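Local structure of fibronectin-binding protein (Streptococcus pyogenes, 5A0L) at residues Ala130-Tyr133 with Tyr134-Ala138; Ser159-Thr162 with Leu163-Ala167. The protein is a surface adhesin whose N-terminal domain carries an internal thioester, which mediates covalent binding to the host. All coordinates share one frame; numbering follows the deposited sequence. Where two conformers were deposited one is given.

Contact 1. Residues Ala130-Tyr133 with Tyr134-Ala138; sequences AIWY and YSDSA
Tyr-133 and Tyr-134, neighbours in sequence, bring their rings together in a T-shaped stack at the C-terminal end of helix 120-135. The edge of Tyr-133 approaches the face of Tyr-134: CD2 of Tyr-133 lies 3.7 Å above the ring plane of Tyr-134, over its centre, and the two planes are almost perpendicular (89°). Tyr-133 has CG anti to the backbone N (chi1 180°), Tyr-134 has CG anti to the carbonyl carbon, and these different settings turn the rings toward each other.

The helix ends on shared carbonyls. Ile-131 O accepts a bond from Ser-135 N (2.8 Å), in the carbonyl plane, and a more bent one from Tyr-134 N, which sits above that plane. Trp-132 O likewise serves two donors, Asp-136 N at 3.0 Å and Ala-138 N at 3.2 Å, which approach from opposite faces of its plane. The second is possible because Ser-137 adopts left-handed backbone angles and folds the chain back; the small methyl of Ala-138 then fits near Trp-132 CB.

Further out, Arg-86 grips this end of the helix, bonding Tyr-133 O through NE and making a cation-pi contact with the Tyr-133 ring. Ala-130, short enough for close helix packing, meets Leu-168 and Ile-172 of helix 158-172. Asp-136 OD2 accepts from Leu-52 N, and Ser-135 steadies that carboxylate: as a small hydroxyl residue, Ser-135 can sit at the in-plane edge of the Trp-132 indole, its OG 3.5 Å from Trp-132 CD1, while donating to Asp-136 OD2 at 2.8 Å, on the anti side and 34° out of the carboxylate plane.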
loop_
_atom_site.group_PDB
_atom_site.type_symbol
_atom_site.label_atom_id
_atom_site.label_comp_id
_atom_site.label_asym_id
_atom_site.label_seq_id
_atom_site.Cartn_x
_atom_site.Cartn_y
_atom_site.Cartn_z
ATOM N N ALA A 130 -1.106 -7.191 -2.560
ATOM C CA ALA A 130 0.205 -7.530 -3.060
ATOM C C ALA A 130 1.287 -7.065 -2.107
ATOM O O ALA A 130 2.327 -7.741 -1.931
ATOM C CB ALA A 130 0.403 -6.953 -4.455
ATOM N N ILE A 131 1.093 -5.914 -1.475
ATOM C CA ILE A 131 2.078 -5.445 -0.491
ATOM C C ILE A 131 2.146 -6.398 0.711
ATOM O O ILE A 131 3.235 -6.762 1.162
ATOM C CB ILE A 131 1.811 -3.974 -0.066
ATOM C CG1 ILE A 131 2.147 -3.037 -1.244
ATOM C CG2 ILE A 131 2.585 -3.593 1.201
ATOM C CD1 ILE A 131 3.582 -3.091 -1.709
ATOM N N TRP A 132 1.002 -6.834 1.208
ATOM C CA TRP A 132 0.967 -7.745 2.347
ATOM C C TRP A 132 1.575 -9.101 2.017
ATOM O O TRP A 132 2.114 -9.768 2.923
ATOM C CB TRP A 132 -0.456 -7.885 2.854
ATOM C CG TRP A 132 -0.987 -6.705 3.608
ATOM C CD1 TRP A 132 -0.279 -5.807 4.334
ATOM C CD2 TRP A 132 -2.360 -6.350 3.761
ATOM N NE1 TRP A 132 -1.116 -4.895 4.945
ATOM C CE2 TRP A 132 -2.400 -5.206 4.595
ATOM C CE3 TRP A 132 -3.557 -6.857 3.256
ATOM C CZ2 TRP A 132 -3.604 -4.604 4.968
ATOM C CZ3 TRP A 132 -4.745 -6.250 3.621
ATOM C CH2 TRP A 132 -4.751 -5.133 4.459
ATOM N N TYR A 133 1.521 -9.525 0.764
ATOM C CA TYR A 133 2.234 -10.739 0.345
ATOM C C TYR A 133 3.718 -10.610 0.710
ATOM O O TYR A 133 4.346 -11.609 1.137
ATOM C CB TYR A 133 2.042 -10.929 -1.166
ATOM C CG TYR A 133 2.723 -12.139 -1.742
ATOM C CD1 TYR A 133 2.126 -13.396 -1.653
ATOM C CD2 TYR A 133 3.931 -12.030 -2.434
ATOM C CE1 TYR A 133 2.747 -14.514 -2.235
ATOM C CE2 TYR A 133 4.551 -13.133 -3.007
ATOM C CZ TYR A 133 3.956 -14.372 -2.890
ATOM O OH TYR A 133 4.574 -15.464 -3.456
ATOM N N TYR A 134 4.274 -9.426 0.581
ATOM C CA TYR A 134 5.684 -9.203 0.888
ATOM C C TYR A 134 5.954 -8.729 2.308
ATOM O O TYR A 134 6.998 -9.067 2.869
ATOM C CB TYR A 134 6.322 -8.258 -0.133
ATOM C CG TYR A 134 6.535 -8.885 -1.494
ATOM C CD1 TYR A 134 7.492 -9.898 -1.677
ATOM C CD2 TYR A 134 5.758 -8.532 -2.592
ATOM C CE1 TYR A 134 7.654 -10.519 -2.891
ATOM C CE2 TYR A 134 5.962 -9.133 -3.842
ATOM C CZ TYR A 134 6.895 -10.141 -3.979
ATOM O OH TYR A 134 7.118 -10.751 -5.173
ATOM N N SER A 135 5.100 -7.898 2.899
ATOM C CA SER A 135 5.369 -7.346 4.231
ATOM C C SER A 135 5.055 -8.341 5.353
ATOM O O SER A 135 5.708 -8.289 6.423
ATOM C CB SER A 135 4.556 -6.059 4.482
ATOM O OG SER A 135 3.161 -6.284 4.474
ATOM N N ASP A 136 4.037 -9.164 5.146
ATOM C CA ASP A 136 3.509 -10.072 6.157
ATOM C C ASP A 136 3.484 -11.527 5.716
ATOM O O ASP A 136 2.954 -12.378 6.415
ATOM C CB ASP A 136 2.113 -9.582 6.617
ATOM C CG ASP A 136 2.208 -8.321 7.433
ATOM O OD1 ASP A 136 2.470 -8.446 8.663
ATOM O OD2 ASP A 136 2.084 -7.204 6.891
ATOM N N SER A 137 4.087 -11.794 4.548
ATOM C CA SER A 137 4.080 -13.154 4.013
ATOM C C SER A 137 2.661 -13.707 3.955
ATOM O O SER A 137 2.429 -14.878 4.167
ATOM C CB SER A 137 5.043 -14.074 4.769
ATOM O OG SER A 137 6.360 -13.568 4.689
ATOM N N ALA A 138 1.710 -12.853 3.556
ATOM C CA ALA A 138 0.334 -13.318 3.379
ATOM C C ALA A 138 0.332 -14.349 2.244
ATOM O O ALA A 138 0.885 -14.077 1.193
ATOM C CB ALA A 138 -0.593 -12.158 3.010
#

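Contact 2. Residues Ser159-Thr162 with Leu163-Ala167; sequences SQVT and LMREA
Thr-162 O is gripped twice: Glu-166 N donates to it at 3.2 Å, the regular bond of the helical turn, and a water donates at 2.9 Å. The same water gives its other hydrogen to Glu-166 OE2 (2.9 Å), closing a small loop from backbone to side chain. Glu-166 can take part because its chain is bent at chi2 (-51°), which points OE2 toward the water rather than straight out; OE2 also forms a salt bridge with Lys-169. A flexible acid suits this partly exposed place.

One residue back along the chain, Val-161 lays a methyl against Arg-165. CG1 stands 3.3 Å above one face of the guanidinium, offset toward the rim, so a branched apolar side chain covers the flat of the cation while leaving its N-H groups for partners at the edge. An extended stem from CG to NE carries the group out to them: NE bonds Met-146 O and NH2 makes a salt bridge with Glu-148, while the buried amide of Gln-160 is likewise satisfied at both ends, NE2 by Gly-117 O and OE1 by Glu-119 N and Asn-122.

Met-164 runs back past Gln-160 O, its CG 3.2 Å from that oxygen, and then bends at chi3, the flexibility of its side chain suiting a buried place. Regular i to i+4 backbone bonds, a mostly polar outer side on which Leu-163 is also exposed, and Met-164 with Ala-167 turned to helix 120-135 mark an amphipathic alpha-helix.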
loop_
_atom_site.group_PDB
_atom_site.type_symbol
_atom_site.label_atom_id
_atom_site.label_comp_id
_atom_site.label_asym_id
_atom_site.label_seq_id
_atom_site.Cartn_x
_atom_site.Cartn_y
_atom_site.Cartn_z
ATOM N N SER A 159 -17.210 -8.564 -13.537
ATOM C CA SER A 159 -16.194 -7.968 -14.393
ATOM C C SER A 159 -15.065 -7.316 -13.598
ATOM O O SER A 159 -13.876 -7.547 -13.922
ATOM C CB SER A 159 -16.791 -6.978 -15.405
ATOM O OG SER A 159 -17.281 -5.786 -14.782
ATOM N N GLN A 160 -15.387 -6.535 -12.550
ATOM C CA GLN A 160 -14.332 -5.890 -11.752
ATOM C C GLN A 160 -13.490 -6.990 -11.056
ATOM O O GLN A 160 -12.268 -6.888 -11.009
ATOM C CB GLN A 160 -14.832 -4.883 -10.646
ATOM C CG GLN A 160 -15.247 -3.470 -11.068
ATOM C CD GLN A 160 -14.004 -2.685 -11.416
ATOM O OE1 GLN A 160 -13.211 -2.281 -10.540
ATOM N NE2 GLN A 160 -13.801 -2.494 -12.695
ATOM N N VAL A 161 -14.150 -8.002 -10.489
ATOM C CA VAL A 161 -13.420 -9.000 -9.707
ATOM C C VAL A 161 -12.487 -9.810 -10.618
ATOM O O VAL A 161 -11.374 -10.129 -10.211
ATOM C CB VAL A 161 -14.377 -9.877 -8.862
ATOM C CG1 VAL A 161 -13.622 -10.916 -8.098
ATOM C CG2 VAL A 161 -15.050 -9.040 -7.759
ATOM N N THR A 162 -12.903 -10.112 -11.846
ATOM C CA THR A 162 -12.019 -10.815 -12.756
ATOM C C THR A 162 -10.751 -9.975 -13.018
ATOM O O THR A 162 -9.613 -10.501 -13.004
ATOM C CB THR A 162 -12.763 -11.151 -14.056
ATOM O OG1 THR A 162 -13.888 -11.985 -13.739
ATOM C CG2 THR A 162 -11.852 -11.867 -15.039
ATOM N N LEU A 163 -10.922 -8.678 -13.256
ATOM C CA LEU A 163 -9.748 -7.806 -13.457
ATOM C C LEU A 163 -8.846 -7.815 -12.217
ATOM O O LEU A 163 -7.619 -7.850 -12.315
ATOM C CB LEU A 163 -10.162 -6.350 -13.757
ATOM C CG LEU A 163 -10.870 -6.092 -15.099
ATOM C CD1 LEU A 163 -11.282 -4.636 -15.133
ATOM C CD2 LEU A 163 -10.007 -6.478 -16.271
ATOM N N MET A 164 -9.470 -7.716 -11.043
ATOM C CA MET A 164 -8.701 -7.653 -9.782
ATOM C C MET A 164 -7.855 -8.903 -9.546
ATOM O O MET A 164 -6.684 -8.803 -9.160
ATOM C CB MET A 164 -9.673 -7.469 -8.616
ATOM C CG MET A 164 -10.355 -6.074 -8.586
ATOM S SD MET A 164 -11.800 -6.028 -7.480
ATOM C CE MET A 164 -10.985 -6.107 -5.869
ATOM N N ARG A 165 -8.448 -10.066 -9.767
ATOM C CA ARG A 165 -7.726 -11.313 -9.568
ATOM C C ARG A 165 -6.551 -11.423 -10.526
ATOM O O ARG A 165 -5.452 -11.818 -10.106
ATOM C CB ARG A 165 -8.659 -12.499 -9.777
ATOM C CG ARG A 165 -9.737 -12.616 -8.736
ATOM C CD ARG A 165 -10.815 -13.615 -9.151
ATOM N NE ARG A 165 -11.833 -13.809 -8.125
ATOM C CZ ARG A 165 -13.040 -14.329 -8.319
ATOM N NH1 ARG A 165 -13.407 -14.744 -9.513
ATOM N NH2 ARG A 165 -13.890 -14.414 -7.305
ATOM N N GLU A 166 -6.755 -11.074 -11.797
ATOM C CA GLU A 166 -5.666 -11.173 -12.743
ATOM C C GLU A 166 -4.543 -10.205 -12.425
ATOM O O GLU A 166 -3.351 -10.527 -12.566
ATOM C CB GLU A 166 -6.203 -11.013 -14.188
ATOM C CG GLU A 166 -7.114 -12.164 -14.613
ATOM C CD GLU A 166 -6.484 -13.545 -14.376
ATOM O OE1 GLU A 166 -5.411 -13.797 -14.962
ATOM O OE2 GLU A 166 -7.049 -14.385 -13.592
ATOM N N ALA A 167 -4.898 -8.997 -11.997
ATOM C CA ALA A 167 -3.902 -8.005 -11.622
ATOM C C ALA A 167 -3.073 -8.499 -10.433
ATOM O O ALA A 167 -1.851 -8.350 -10.417
ATOM C CB ALA A 167 -4.534 -6.665 -11.327
HETATM O O HOH W 1 -9.739 -13.409 -13.187
#

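Contacts 1 and 2 lie on two long helices, 120-135 and 158-172, that pack against each other, yet the two stretches do not touch; their centres are about 19 Å apart. Contact 1 is nearer the middle of the chain, with four of nine touching residues buried and none exposed. It ends its helix, so shared carbonyls and an arginine from another part of the chain finish it, and a pair of aromatic rings stacks beside them. Contact 2, three of whose eight touching residues are exposed, lies within a continuing helix, with regular backbone bonding and water outside. Among the residues joining the helices are Ala-130 and Tyr-133 of contact 1 and Met-164 and Ala-167 of contact 2.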